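Local coordinates for protein FACT complex subunit (Chaetomium thermophilum var. thermophilum, PDB 4KHB) that contributes a PH-like domain that pairs with Pob3N in the FACT complex, which probably acts as a histone chaperone reorganizing nucleosomes, at residues E10-D15 with Q31-I36; M25-D30 with V37-G42; T51-S56 with N69-G74; W63-I68 with T97-D102. All coordinates share one frame; numbering follows the deposited sequence.

Interaction 1. Residues E10-D15 with Q31-I36; sequences ESYKRD and QKNNTI
The phenol ring of Y12 is met by two side chains, neither of which lies squarely over a face or in the plane at the rim. On one flank Y12 CE1 is 3.3 Å from N33 ND2; on the other Y12 CE2 is 3.9 Å from T35 CG2. The ring and the N33 amide planes stand 69° apart and the two side chains cross at about a right angle, which excludes a stacked pair. The polar ends are directed elsewhere: Y12 OH and N33 ND2 both bond to D30 OD2, so a single carboxylate oxygen gathers the two residues and fixes where ring and amide meet. Chi1 of -58° puts Y12 CG beside the backbone N, and the end of the ring comes nearer to 31-36 than its base does.

Next to the ring, S11 OG approaches T35 OG1 to 3.0 Å, with R106 O of the POB3N chain competing as acceptor for the same S11 proton. T35 OG1 in turn donates to N33 O over 2.7 Å, the donor standing 59° above that carbonyl plane. This local bond turns the T35 hydroxyl back on the carbonyl two residues earlier. Here N34 and T35 both face D30, the signature of a G1 beta bulge closing the hairpin of strands 28-30 and 35-40, against which the N-terminal loop of this PH-like domain packs.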
loop_
_atom_site.group_PDB
_atom_site.type_symbol
_atom_site.label_atom_id
_atom_site.label_comp_id
_atom_site.label_asym_id
_atom_site.label_seq_id
_atom_site.Cartn_x
_atom_site.Cartn_y
_atom_site.Cartn_z
ATOM N N GLU A 10 -2.395 -8.987 17.217
ATOM C CA GLU A 10 -1.397 -8.104 16.624
ATOM C C GLU A 10 -0.469 -8.916 15.731
ATOM O O GLU A 10 0.146 -9.884 16.186
ATOM C CB GLU A 10 -0.591 -7.429 17.738
ATOM C CG GLU A 10 0.776 -6.919 17.309
ATOM C CD GLU A 10 1.566 -6.353 18.470
ATOM O OE1 GLU A 10 2.764 -6.680 18.580
ATOM O OE2 GLU A 10 0.987 -5.592 19.277
ATOM N N SER A 11 -0.370 -8.526 14.463
ATOM C CA SER A 11 0.447 -9.266 13.511
ATOM C C SER A 11 1.931 -9.076 13.804
ATOM O O SER A 11 2.626 -10.024 14.173
ATOM C CB SER A 11 0.125 -8.837 12.077
ATOM O OG SER A 11 -1.213 -9.154 11.733
ATOM N N TYR A 12 2.405 -7.844 13.645
ATOM C CA TYR A 12 3.817 -7.533 13.850
ATOM C C TYR A 12 3.998 -6.295 14.728
ATOM O O TYR A 12 3.086 -5.474 14.855
ATOM C CB TYR A 12 4.515 -7.312 12.503
ATOM C CG TYR A 12 4.428 -8.480 11.546
ATOM C CD1 TYR A 12 5.175 -9.633 11.750
ATOM C CD2 TYR A 12 3.601 -8.423 10.434
ATOM C CE1 TYR A 12 5.096 -10.697 10.870
ATOM C CE2 TYR A 12 3.514 -9.478 9.551
ATOM C CZ TYR A 12 4.264 -10.611 9.775
ATOM O OH TYR A 12 4.178 -11.665 8.895
ATOM N N LYS A 13 5.173 -6.176 15.339
ATOM C CA LYS A 13 5.503 -5.021 16.169
ATOM C C LYS A 13 6.554 -4.170 15.450
ATOM O O LYS A 13 6.577 -2.947 15.591
ATOM C CB LYS A 13 6.029 -5.479 17.530
ATOM C CG LYS A 13 5.322 -4.820 18.715
ATOM C CD LYS A 13 4.950 -3.374 18.438
ATOM C CE LYS A 13 4.444 -2.679 19.691
ATOM N NZ LYS A 13 4.037 -1.276 19.409
ATOM N N ARG A 14 7.417 -4.828 14.676
ATOM C CA ARG A 14 8.534 -4.160 14.002
ATOM C C ARG A 14 8.652 -4.536 12.529
ATOM O O ARG A 14 8.209 -5.609 12.112
ATOM C CB ARG A 14 9.853 -4.520 14.691
ATOM C CG ARG A 14 10.128 -3.835 16.012
ATOM C CD ARG A 14 11.429 -4.364 16.605
ATOM N NE ARG A 14 12.578 -4.177 15.721
ATOM C CZ ARG A 14 13.665 -3.485 16.049
ATOM N NH1 ARG A 14 13.758 -2.939 17.253
ATOM N NH2 ARG A 14 14.668 -3.362 15.192
ATOM N N ASP A 15 9.256 -3.641 11.749
ATOM C CA ASP A 15 9.437 -3.849 10.313
ATOM C C ASP A 15 10.269 -5.096 9.993
ATOM O O ASP A 15 9.987 -5.807 9.027
ATOM C CB ASP A 15 10.064 -2.607 9.668
ATOM C CG ASP A 15 9.077 -1.453 9.538
ATOM O OD1 ASP A 15 7.994 -1.660 8.951
ATOM O OD2 ASP A 15 9.384 -0.342 10.023
ATOM N N GLN A 31 2.119 -18.108 8.137
ATOM C CA GLN A 31 1.342 -18.970 9.011
ATOM C C GLN A 31 1.844 -18.796 10.431
ATOM O O GLN A 31 1.093 -18.929 11.393
ATOM C CB GLN A 31 1.444 -20.440 8.583
ATOM C CG GLN A 31 1.095 -20.732 7.123
ATOM C CD GLN A 31 2.225 -20.398 6.166
ATOM O OE1 GLN A 31 3.258 -19.861 6.569
ATOM N NE2 GLN A 31 2.039 -20.726 4.892
ATOM N N LYS A 32 3.125 -18.465 10.542
ATOM C CA LYS A 32 3.790 -18.366 11.822
ATOM C C LYS A 32 3.188 -17.307 12.723
ATOM O O LYS A 32 3.052 -17.495 13.935
ATOM C CB LYS A 32 5.262 -18.018 11.600
ATOM C CG LYS A 32 6.241 -19.117 11.946
ATOM C CD LYS A 32 5.911 -19.768 13.260
ATOM C CE LYS A 32 5.084 -21.012 13.029
ATOM N NZ LYS A 32 5.507 -22.121 13.839
ATOM N N ASN A 33 2.813 -16.195 12.111
ATOM C CA ASN A 33 2.297 -15.059 12.842
ATOM C C ASN A 33 0.797 -14.878 12.615
ATOM O O ASN A 33 0.240 -13.826 12.934
ATOM C CB ASN A 33 3.091 -13.810 12.454
ATOM C CG ASN A 33 4.541 -13.876 12.922
ATOM O OD1 ASN A 33 4.818 -14.014 14.114
ATOM N ND2 ASN A 33 5.469 -13.816 11.973
ATOM N N ASN A 34 0.159 -15.910 12.056
ATOM C CA ASN A 34 -1.280 -15.892 11.787
ATOM C C ASN A 34 -1.654 -14.697 10.932
ATOM O O ASN A 34 -2.632 -14.003 11.214
ATOM C CB ASN A 34 -2.103 -15.888 13.085
ATOM C CG ASN A 34 -2.971 -17.129 13.233
ATOM O OD1 ASN A 34 -3.336 -17.768 12.246
ATOM N ND2 ASN A 34 -3.329 -17.456 14.467
ATOM N N THR A 35 -0.876 -14.463 9.881
ATOM C CA THR A 35 -0.987 -13.220 9.135
ATOM C C THR A 35 -0.727 -13.453 7.650
ATOM O O THR A 35 0.114 -14.276 7.273
ATOM C CB THR A 35 0.028 -12.180 9.674
ATOM O OG1 THR A 35 -0.216 -11.935 11.067
ATOM C CG2 THR A 35 -0.059 -10.870 8.905
ATOM N N ILE A 36 -1.467 -12.731 6.813
ATOM C CA ILE A 36 -1.169 -12.644 5.391
ATOM C C ILE A 36 -0.671 -11.230 5.098
ATOM O O ILE A 36 -1.081 -10.270 5.756
ATOM C CB ILE A 36 -2.391 -13.004 4.508
ATOM C CG1 ILE A 36 -3.422 -11.872 4.501
ATOM C CG2 ILE A 36 -3.034 -14.294 4.993
ATOM C CD1 ILE A 36 -4.547 -12.073 3.494
#

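Interaction 2. Residues M25-D30 with V37-G42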
loop_
_atom_site.group_PDB
_atom_site.type_symbol
_atom_site.label_atom_id
_atom_site.label_comp_id
_atom_site.label_asym_id
_atom_site.label_seq_id
_atom_site.Cartn_x
_atom_site.Cartn_y
_atom_site.Cartn_z
ATOM N N MET A 25 7.182 -7.808 -3.685
ATOM C CA MET A 25 5.864 -7.213 -3.907
ATOM C C MET A 25 4.810 -8.258 -4.258
ATOM O O MET A 25 3.915 -7.998 -5.062
ATOM C CB MET A 25 5.921 -6.110 -4.975
ATOM C CG MET A 25 5.992 -4.705 -4.398
ATOM S SD MET A 25 6.355 -3.434 -5.623
ATOM C CE MET A 25 7.994 -2.956 -5.078
ATOM N N GLY A 26 4.909 -9.432 -3.645
ATOM C CA GLY A 26 3.927 -10.473 -3.877
ATOM C C GLY A 26 3.167 -10.814 -2.613
ATOM O O GLY A 26 3.559 -10.418 -1.514
ATOM N N ILE A 27 2.069 -11.544 -2.774
ATOM C CA ILE A 27 1.284 -12.021 -1.644
ATOM C C ILE A 27 2.093 -13.030 -0.827
ATOM O O ILE A 27 2.648 -13.982 -1.378
ATOM C CB ILE A 27 -0.037 -12.666 -2.117
ATOM C CG1 ILE A 27 -0.926 -11.623 -2.805
ATOM C CG2 ILE A 27 -0.778 -13.289 -0.950
ATOM C CD1 ILE A 27 -2.215 -12.190 -3.378
ATOM N N VAL A 28 2.164 -12.817 0.484
ATOM C CA VAL A 28 2.923 -13.702 1.361
ATOM C C VAL A 28 2.054 -14.206 2.506
ATOM O O VAL A 28 1.388 -13.415 3.179
ATOM C CB VAL A 28 4.159 -12.980 1.951
ATOM C CG1 VAL A 28 4.848 -13.854 2.984
ATOM C CG2 VAL A 28 5.132 -12.596 0.854
ATOM N N ILE A 29 2.056 -15.520 2.720
ATOM C CA ILE A 29 1.343 -16.093 3.853
ATOM C C ILE A 29 2.354 -16.367 4.952
ATOM O O ILE A 29 3.360 -17.041 4.723
ATOM C CB ILE A 29 0.621 -17.411 3.487
ATOM C CG1 ILE A 29 -0.182 -17.247 2.192
ATOM C CG2 ILE A 29 -0.259 -17.888 4.647
ATOM C CD1 ILE A 29 -1.387 -16.335 2.324
ATOM N N ASP A 30 2.097 -15.828 6.138
ATOM C CA ASP A 30 2.989 -16.046 7.264
ATOM C C ASP A 30 2.191 -16.792 8.312
ATOM O O ASP A 30 1.645 -16.190 9.242
ATOM C CB ASP A 30 3.514 -14.720 7.821
ATOM C CG ASP A 30 4.651 -14.913 8.813
ATOM O OD1 ASP A 30 4.971 -16.076 9.147
ATOM O OD2 ASP A 30 5.229 -13.900 9.259
ATOM N N VAL A 37 0.224 -11.104 4.123
ATOM C CA VAL A 37 0.799 -9.809 3.773
ATOM C C VAL A 37 0.472 -9.469 2.329
ATOM O O VAL A 37 0.904 -10.159 1.406
ATOM C CB VAL A 37 2.329 -9.781 3.975
ATOM C CG1 VAL A 37 2.874 -8.397 3.660
ATOM C CG2 VAL A 37 2.693 -10.191 5.391
ATOM N N LEU A 38 -0.300 -8.404 2.139
ATOM C CA LEU A 38 -0.772 -8.047 0.811
ATOM C C LEU A 38 -0.025 -6.835 0.266
ATOM O O LEU A 38 0.171 -5.845 0.973
ATOM C CB LEU A 38 -2.281 -7.794 0.839
ATOM C CG LEU A 38 -3.064 -8.919 1.519
ATOM C CD1 LEU A 38 -4.544 -8.607 1.633
ATOM C CD2 LEU A 38 -2.851 -10.222 0.769
ATOM N N PRO A 39 0.395 -6.917 -1.003
ATOM C CA PRO A 39 1.147 -5.839 -1.650
ATOM C C PRO A 39 0.220 -4.740 -2.162
ATOM O O PRO A 39 -0.519 -4.949 -3.126
ATOM C CB PRO A 39 1.834 -6.554 -2.816
ATOM C CG PRO A 39 0.910 -7.686 -3.156
ATOM C CD PRO A 39 0.276 -8.114 -1.859
ATOM N N ILE A 40 0.253 -3.584 -1.509
ATOM C CA ILE A 40 -0.601 -2.472 -1.904
ATOM C C ILE A 40 0.218 -1.221 -2.205
ATOM O O ILE A 40 0.746 -0.573 -1.295
ATOM C CB ILE A 40 -1.656 -2.156 -0.819
ATOM C CG1 ILE A 40 -2.489 -3.404 -0.510
ATOM C CG2 ILE A 40 -2.567 -1.019 -1.260
ATOM C CD1 ILE A 40 -3.476 -3.232 0.634
ATOM N N MET A 41 0.315 -0.899 -3.494
ATOM C CA MET A 41 1.000 0.301 -3.973
ATOM C C MET A 41 2.448 0.394 -3.503
ATOM O O MET A 41 2.926 1.467 -3.125
ATOM C CB MET A 41 0.218 1.557 -3.581
ATOM C CG MET A 41 -1.169 1.613 -4.208
ATOM S SD MET A 41 -1.111 1.802 -6.001
ATOM C CE MET A 41 -2.689 1.097 -6.488
ATOM N N GLY A 42 3.142 -0.740 -3.537
ATOM C CA GLY A 42 4.556 -0.769 -3.219
ATOM C C GLY A 42 4.810 -1.017 -1.750
ATOM O O GLY A 42 5.947 -0.932 -1.280
#
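V28 O accepts from V37 N over 2.8 Å, the shortest polar bond between M25-D30 and V37-G42, with an angle of 161° at the hydrogen. The return bond, V28 N to V37 O, is longer, at 3.1 Å, but somewhat straighter, at 168°, so V28 and V37 form an antiparallel hydrogen-bonded pair. Their side chains share one face of the sheet, CB to CB 4.2 Å. V37 O also receives a CA-H contact from I27 CA.

Beyond this pair the contact becomes apolar. P39 has no N-H to offer, and its ring instead lies against the backbone of M25 and G26, CB 3.4 Å from M25 O, while its CD meets I27 CG1 at 3.8 Å. An alanine here would probably open a gap beside G26 and leave I27 CG1 without its CD neighbour. The I27 and L38 side chains lie side by side, pointing the same way, and I27 CG2 touches L38 CD2 at 4.1 Å; F98 of strand 91-100 packs on I27, L38 and P39 alike. At the end of the contact M25 SD reaches G42 CA, 4.0 Å away.

I27 N bonds to D176 of the POB3N chain, whose S174 packs on M25 and P39. The chemistry thus implies two regimes: one pair of backbone bonds, V28 with V37, joins the two segments, and packing takes over where 25-27 is no longer strand and P39 offers no N-H.

Interaction 3. Residues T51-S56 with N69-G74; sequences TIKNAS and NFLSPG
K53 and N54 both face N69 across the hairpin of strands 52-60 and 63-70, a classic beta bulge. The evidence is the double grip on N69 O, which accepts from K53 N at 2.7 Å and from N54 N at 3.3 Å. N54 CG takes the crowded position between backbone N and carbonyl carbon (chi1 53°), whereas N69 CG stands anti to its carbonyl carbon. The two side chains run side by side and point the same way, their amide planes 82° apart, yet N69 ND2 donates to N54 OD1 within the carbonyl plane, 2.9 Å long. An alanine at N54 would probably leave N69 ND2 without this acceptor and its amide freer to turn.

Within the bulge, K53 CG is anti to the backbone N (chi1 -171°), where it and CB lie against L71 CD2. The L71 and K53 side chains cross at about a right angle, L71 CD2 3.8 Å from K53 CB. On the buried side T51 CG2 meets the F70 ring at its edge, 3.3 Å from CD1, and I52 CG1 approaches F70 CE1 obliquely at 3.9 Å. N109 of the POB3N chain bonds to L71 O. A water also donates to L71 O over 2.8 Å and holds a weak bond to T51 OG1.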
loop_
_atom_site.group_PDB
_atom_site.type_symbol
_atom_site.label_atom_id
_atom_site.label_comp_id
_atom_site.label_asym_id
_atom_site.label_seq_id
_atom_site.Cartn_x
_atom_site.Cartn_y
_atom_site.Cartn_z
ATOM N N THR A 51 -9.196 -11.294 11.190
ATOM C CA THR A 51 -9.832 -10.171 10.520
ATOM C C THR A 51 -10.519 -10.664 9.242
ATOM O O THR A 51 -11.369 -9.977 8.665
ATOM C CB THR A 51 -8.777 -9.066 10.233
ATOM O OG1 THR A 51 -9.252 -7.799 10.704
ATOM C CG2 THR A 51 -8.460 -8.963 8.758
ATOM N N ILE A 52 -10.176 -11.885 8.836
ATOM C CA ILE A 52 -10.599 -12.436 7.546
ATOM C C ILE A 52 -11.810 -13.370 7.642
ATOM O O ILE A 52 -11.870 -14.244 8.507
ATOM C CB ILE A 52 -9.421 -13.180 6.865
ATOM C CG1 ILE A 52 -8.372 -12.171 6.391
ATOM C CG2 ILE A 52 -9.903 -14.012 5.685
ATOM C CD1 ILE A 52 -7.020 -12.784 6.091
ATOM N N LYS A 53 -12.774 -13.163 6.745
ATOM C CA LYS A 53 -13.963 -14.007 6.643
ATOM C C LYS A 53 -13.687 -15.251 5.798
ATOM O O LYS A 53 -13.745 -16.376 6.299
ATOM C CB LYS A 53 -15.119 -13.205 6.039
ATOM C CG LYS A 53 -16.467 -13.906 6.086
ATOM C CD LYS A 53 -17.572 -12.972 5.626
ATOM C CE LYS A 53 -18.927 -13.432 6.126
ATOM N NZ LYS A 53 -19.626 -14.265 5.108
ATOM N N ASN A 54 -13.392 -15.045 4.515
ATOM C CA ASN A 54 -13.054 -16.150 3.620
ATOM C C ASN A 54 -12.180 -15.714 2.445
ATOM O O ASN A 54 -11.962 -14.518 2.236
ATOM C CB ASN A 54 -14.328 -16.831 3.105
ATOM C CG ASN A 54 -15.311 -15.853 2.481
ATOM O OD1 ASN A 54 -14.964 -15.085 1.584
ATOM N ND2 ASN A 54 -16.551 -15.881 2.957
ATOM N N ALA A 55 -11.694 -16.687 1.678
ATOM C CA ALA A 55 -10.920 -16.408 0.470
ATOM C C ALA A 55 -11.369 -17.306 -0.678
ATOM O O ALA A 55 -11.580 -18.508 -0.489
ATOM C CB ALA A 55 -9.436 -16.595 0.736
ATOM N N SER A 56 -11.508 -16.724 -1.866
ATOM C CA SER A 56 -11.983 -17.468 -3.028
ATOM C C SER A 56 -11.138 -17.260 -4.284
ATOM O O SER A 56 -10.710 -16.138 -4.576
ATOM C CB SER A 56 -13.440 -17.109 -3.327
ATOM O OG SER A 56 -14.192 -16.992 -2.133
ATOM N N ASN A 69 -12.387 -11.731 1.548
ATOM C CA ASN A 69 -13.426 -10.995 2.266
ATOM C C ASN A 69 -13.105 -10.880 3.748
ATOM O O ASN A 69 -12.677 -11.849 4.379
ATOM C CB ASN A 69 -14.812 -11.622 2.060
ATOM C CG ASN A 69 -15.284 -11.536 0.620
ATOM O OD1 ASN A 69 -15.642 -10.461 0.138
ATOM N ND2 ASN A 69 -15.297 -12.668 -0.068
ATOM N N PHE A 70 -13.310 -9.691 4.301
ATOM C CA PHE A 70 -12.963 -9.435 5.691
ATOM C C PHE A 70 -14.194 -9.404 6.595
ATOM O O PHE A 70 -15.316 -9.217 6.120
ATOM C CB PHE A 70 -12.214 -8.108 5.783
ATOM C CG PHE A 70 -10.892 -8.111 5.070
ATOM C CD1 PHE A 70 -9.748 -8.531 5.722
ATOM C CD2 PHE A 70 -10.793 -7.694 3.749
ATOM C CE1 PHE A 70 -8.524 -8.537 5.080
ATOM C CE2 PHE A 70 -9.571 -7.699 3.097
ATOM C CZ PHE A 70 -8.436 -8.121 3.763
ATOM N N LEU A 71 -13.982 -9.573 7.897
ATOM C CA LEU A 71 -15.073 -9.477 8.860
ATOM C C LEU A 71 -15.390 -8.020 9.181
ATOM O O LEU A 71 -14.509 -7.249 9.572
ATOM C CB LEU A 71 -14.738 -10.256 10.135
ATOM C CG LEU A 71 -14.581 -11.763 9.923
ATOM C CD1 LEU A 71 -13.882 -12.425 11.100
ATOM C CD2 LEU A 71 -15.938 -12.395 9.681
ATOM N N SER A 72 -16.653 -7.654 8.992
ATOM C CA SER A 72 -17.115 -6.289 9.193
ATOM C C SER A 72 -18.591 -6.331 9.550
ATOM O O SER A 72 -19.251 -7.347 9.328
ATOM C CB SER A 72 -16.905 -5.466 7.917
ATOM O OG SER A 72 -16.942 -6.293 6.766
ATOM N N PRO A 73 -19.110 -5.238 10.128
ATOM C CA PRO A 73 -20.553 -5.130 10.359
ATOM C C PRO A 73 -21.336 -5.410 9.078
ATOM O O PRO A 73 -21.110 -4.755 8.058
ATOM C CB PRO A 73 -20.728 -3.673 10.783
ATOM C CG PRO A 73 -19.423 -3.296 11.407
ATOM C CD PRO A 73 -18.352 -4.167 10.805
ATOM N N GLY A 74 -22.243 -6.380 9.139
ATOM C CA GLY A 74 -22.942 -6.854 7.960
ATOM C C GLY A 74 -22.276 -8.048 7.298
ATOM O O GLY A 74 -22.942 -8.839 6.630
HETATM O O HOH W 1 -12.435 -7.430 11.514
#

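Interaction 4. Residues W63-I68 with T97-D102; sequences WSFLRI and TFRSTD
Strands 63-70 and 91-100 pair antiparallel in the second sheet of this PH-like domain, and T97, F98 and R99 carry that sheet on into a strand of the POB3N chain. Four backbone bonds mark the register: S64 exchanges two with S100, and L66 two with F98. The shortest, S64 N to S100 O, is 2.6 Å.

The main side-chain contact is that of W63 with R99. The R99 guanidinium lies flat over one face of the indole, planes 10° apart, with R99 CZ 3.6 Å from the centroid of the six-membered ring and 15° off its normal, a cation-pi geometry. T101 CG2 makes a CH-pi contact on the opposite face, 4.1 Å from the same centroid. R99 CG sits between backbone N and carbonyl carbon (chi1 78°), and the chain is extended from there to NE.

On the sheet face that carries F65, R99 and T97, R99 CB meets F65 CE2 at 3.5 Å, and T97 CG2 reaches the edge of the F65 ring at CD2, 3.9 Å away. At the strand end, S100 OG accepts from D102 N at 3.1 Å, an ST turn just before helix 103-121. D102 forms salt bridges with R105 and with R175 of the POB3N chain. With the W63 indole against one face and Q177 of the POB3N chain bonded to NE, the R99 guanidinium is likely to be held in a fixed orientation.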
loop_
_atom_site.group_PDB
_atom_site.type_symbol
_atom_site.label_atom_id
_atom_site.label_comp_id
_atom_site.label_asym_id
_atom_site.label_seq_id
_atom_site.Cartn_x
_atom_site.Cartn_y
_atom_site.Cartn_z
ATOM N N TRP A 63 -6.595 -15.056 -16.882
ATOM C CA TRP A 63 -6.391 -14.440 -15.576
ATOM C C TRP A 63 -7.098 -15.228 -14.476
ATOM O O TRP A 63 -8.235 -15.673 -14.653
ATOM C CB TRP A 63 -6.890 -12.990 -15.577
ATOM C CG TRP A 63 -6.124 -12.077 -16.485
ATOM C CD1 TRP A 63 -6.514 -11.620 -17.711
ATOM C CD2 TRP A 63 -4.837 -11.499 -16.233
ATOM N NE1 TRP A 63 -5.545 -10.798 -18.239
ATOM C CE2 TRP A 63 -4.505 -10.708 -17.350
ATOM C CE3 TRP A 63 -3.931 -11.577 -15.171
ATOM C CZ2 TRP A 63 -3.306 -10.000 -17.435
ATOM C CZ3 TRP A 63 -2.743 -10.875 -15.258
ATOM C CH2 TRP A 63 -2.442 -10.096 -16.380
ATOM N N SER A 64 -6.428 -15.390 -13.340
ATOM C CA SER A 64 -7.057 -15.974 -12.163
ATOM C C SER A 64 -7.277 -14.884 -11.125
ATOM O O SER A 64 -6.519 -13.916 -11.067
ATOM C CB SER A 64 -6.191 -17.096 -11.589
ATOM O OG SER A 64 -6.085 -18.167 -12.510
ATOM N N PHE A 65 -8.303 -15.043 -10.296
ATOM C CA PHE A 65 -8.650 -14.004 -9.334
ATOM C C PHE A 65 -8.723 -14.513 -7.901
ATOM O O PHE A 65 -9.308 -15.561 -7.625
ATOM C CB PHE A 65 -9.976 -13.341 -9.722
ATOM C CG PHE A 65 -9.898 -12.505 -10.968
ATOM C CD1 PHE A 65 -10.003 -13.084 -12.225
ATOM C CD2 PHE A 65 -9.732 -11.131 -10.877
ATOM C CE1 PHE A 65 -9.933 -12.303 -13.371
ATOM C CE2 PHE A 65 -9.663 -10.347 -12.015
ATOM C CZ PHE A 65 -9.764 -10.935 -13.263
ATOM N N LEU A 66 -8.119 -13.754 -6.992
ATOM C CA LEU A 66 -8.166 -14.056 -5.567
ATOM C C LEU A 66 -8.942 -12.978 -4.831
ATOM O O LEU A 66 -8.493 -11.832 -4.748
ATOM C CB LEU A 66 -6.752 -14.146 -4.990
ATOM C CG LEU A 66 -6.666 -14.812 -3.616
ATOM C CD1 LEU A 66 -6.999 -16.293 -3.697
ATOM C CD2 LEU A 66 -5.299 -14.595 -2.998
ATOM N N ARG A 67 -10.110 -13.331 -4.307
ATOM C CA ARG A 67 -10.871 -12.382 -3.504
ATOM C C ARG A 67 -10.864 -12.737 -2.027
ATOM O O ARG A 67 -11.287 -13.828 -1.632
ATOM C CB ARG A 67 -12.306 -12.234 -4.011
ATOM C CG ARG A 67 -13.261 -11.697 -2.954
ATOM C CD ARG A 67 -14.211 -10.675 -3.536
ATOM N NE ARG A 67 -15.560 -11.208 -3.694
ATOM C CZ ARG A 67 -16.667 -10.487 -3.555
ATOM N NH1 ARG A 67 -16.588 -9.202 -3.234
ATOM N NH2 ARG A 67 -17.854 -11.052 -3.725
ATOM N N ILE A 68 -10.361 -11.811 -1.218
ATOM C CA ILE A 68 -10.356 -11.978 0.225
ATOM C C ILE A 68 -11.437 -11.103 0.859
ATOM O O ILE A 68 -11.411 -9.877 0.718
ATOM C CB ILE A 68 -8.979 -11.616 0.813
ATOM C CG1 ILE A 68 -7.893 -12.514 0.210
ATOM C CG2 ILE A 68 -8.994 -11.741 2.327
ATOM C CD1 ILE A 68 -6.485 -11.968 0.346
ATOM N N THR A 97 -9.460 -7.465 -4.212
ATOM C CA THR A 97 -9.290 -8.485 -5.242
ATOM C C THR A 97 -7.977 -8.320 -6.003
ATOM O O THR A 97 -7.625 -7.218 -6.432
ATOM C CB THR A 97 -10.480 -8.484 -6.240
ATOM O OG1 THR A 97 -11.672 -8.921 -5.573
ATOM C CG2 THR A 97 -10.207 -9.405 -7.422
ATOM N N PHE A 98 -7.246 -9.421 -6.148
ATOM C CA PHE A 98 -6.035 -9.437 -6.956
ATOM C C PHE A 98 -6.253 -10.315 -8.177
ATOM O O PHE A 98 -7.144 -11.171 -8.186
ATOM C CB PHE A 98 -4.838 -9.974 -6.165
ATOM C CG PHE A 98 -4.396 -9.093 -5.034
ATOM C CD1 PHE A 98 -4.909 -9.261 -3.757
ATOM C CD2 PHE A 98 -3.438 -8.111 -5.247
ATOM C CE1 PHE A 98 -4.487 -8.453 -2.716
ATOM C CE2 PHE A 98 -3.011 -7.299 -4.212
ATOM C CZ PHE A 98 -3.537 -7.470 -2.943
ATOM N N ARG A 99 -5.442 -10.097 -9.207
ATOM C CA ARG A 99 -5.471 -10.949 -10.387
ATOM C C ARG A 99 -4.058 -11.392 -10.751
ATOM O O ARG A 99 -3.093 -10.643 -10.562
ATOM C CB ARG A 99 -6.152 -10.250 -11.572
ATOM C CG ARG A 99 -5.283 -9.224 -12.279
ATOM C CD ARG A 99 -5.905 -8.781 -13.592
ATOM N NE ARG A 99 -4.933 -8.090 -14.432
ATOM C CZ ARG A 99 -5.181 -7.660 -15.663
ATOM N NH1 ARG A 99 -6.376 -7.844 -16.208
ATOM N NH2 ARG A 99 -4.230 -7.049 -16.355
ATOM N N SER A 100 -3.940 -12.616 -11.253
ATOM C CA SER A 100 -2.660 -13.124 -11.736
ATOM C C SER A 100 -2.869 -14.218 -12.774
ATOM O O SER A 100 -3.989 -14.696 -12.972
ATOM C CB SER A 100 -1.817 -13.653 -10.572
ATOM O OG SER A 100 -0.650 -14.303 -11.043
ATOM N N THR A 101 -1.787 -14.607 -13.440
ATOM C CA THR A 101 -1.834 -15.696 -14.410
ATOM C C THR A 101 -1.497 -17.041 -13.766
ATOM O O THR A 101 -1.737 -18.098 -14.354
ATOM C CB THR A 101 -0.905 -15.430 -15.617
ATOM O OG1 THR A 101 0.426 -15.162 -15.155
ATOM C CG2 THR A 101 -1.405 -14.232 -16.414
ATOM N N ASP A 102 -0.949 -16.995 -12.553
ATOM C CA ASP A 102 -0.611 -18.215 -11.822
ATOM C C ASP A 102 -1.853 -18.792 -11.148
ATOM O O ASP A 102 -2.115 -18.524 -9.974
ATOM C CB ASP A 102 0.484 -17.948 -10.779
ATOM C CG ASP A 102 1.578 -17.030 -11.295
ATOM O OD1 ASP A 102 1.783 -16.976 -12.526
ATOM O OD2 ASP A 102 2.238 -16.367 -10.466
#

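How the interactions relate
Interactions 1 and 2 cross along the chain and share strand 35-40, their centres 13 Å apart; D30 joins them through the hydroxyl of Y12 and the backbone O of T35. Interactions 3 and 4 also cross, share strand 63-70 of the second sheet, and lie 17 Å apart between centres. The two pairs follow in series. The sheets meet where I27, L38 and P39 pack on F98, and where I36 touches both I52 and I68. Interactions 1 and 3, with centres 18 Å apart, lie on opposite sides of the chain's centre. Residues of all four contacts are also reached by the POB3N chain, so the same fold elements that build this domain line the heterodimer interface.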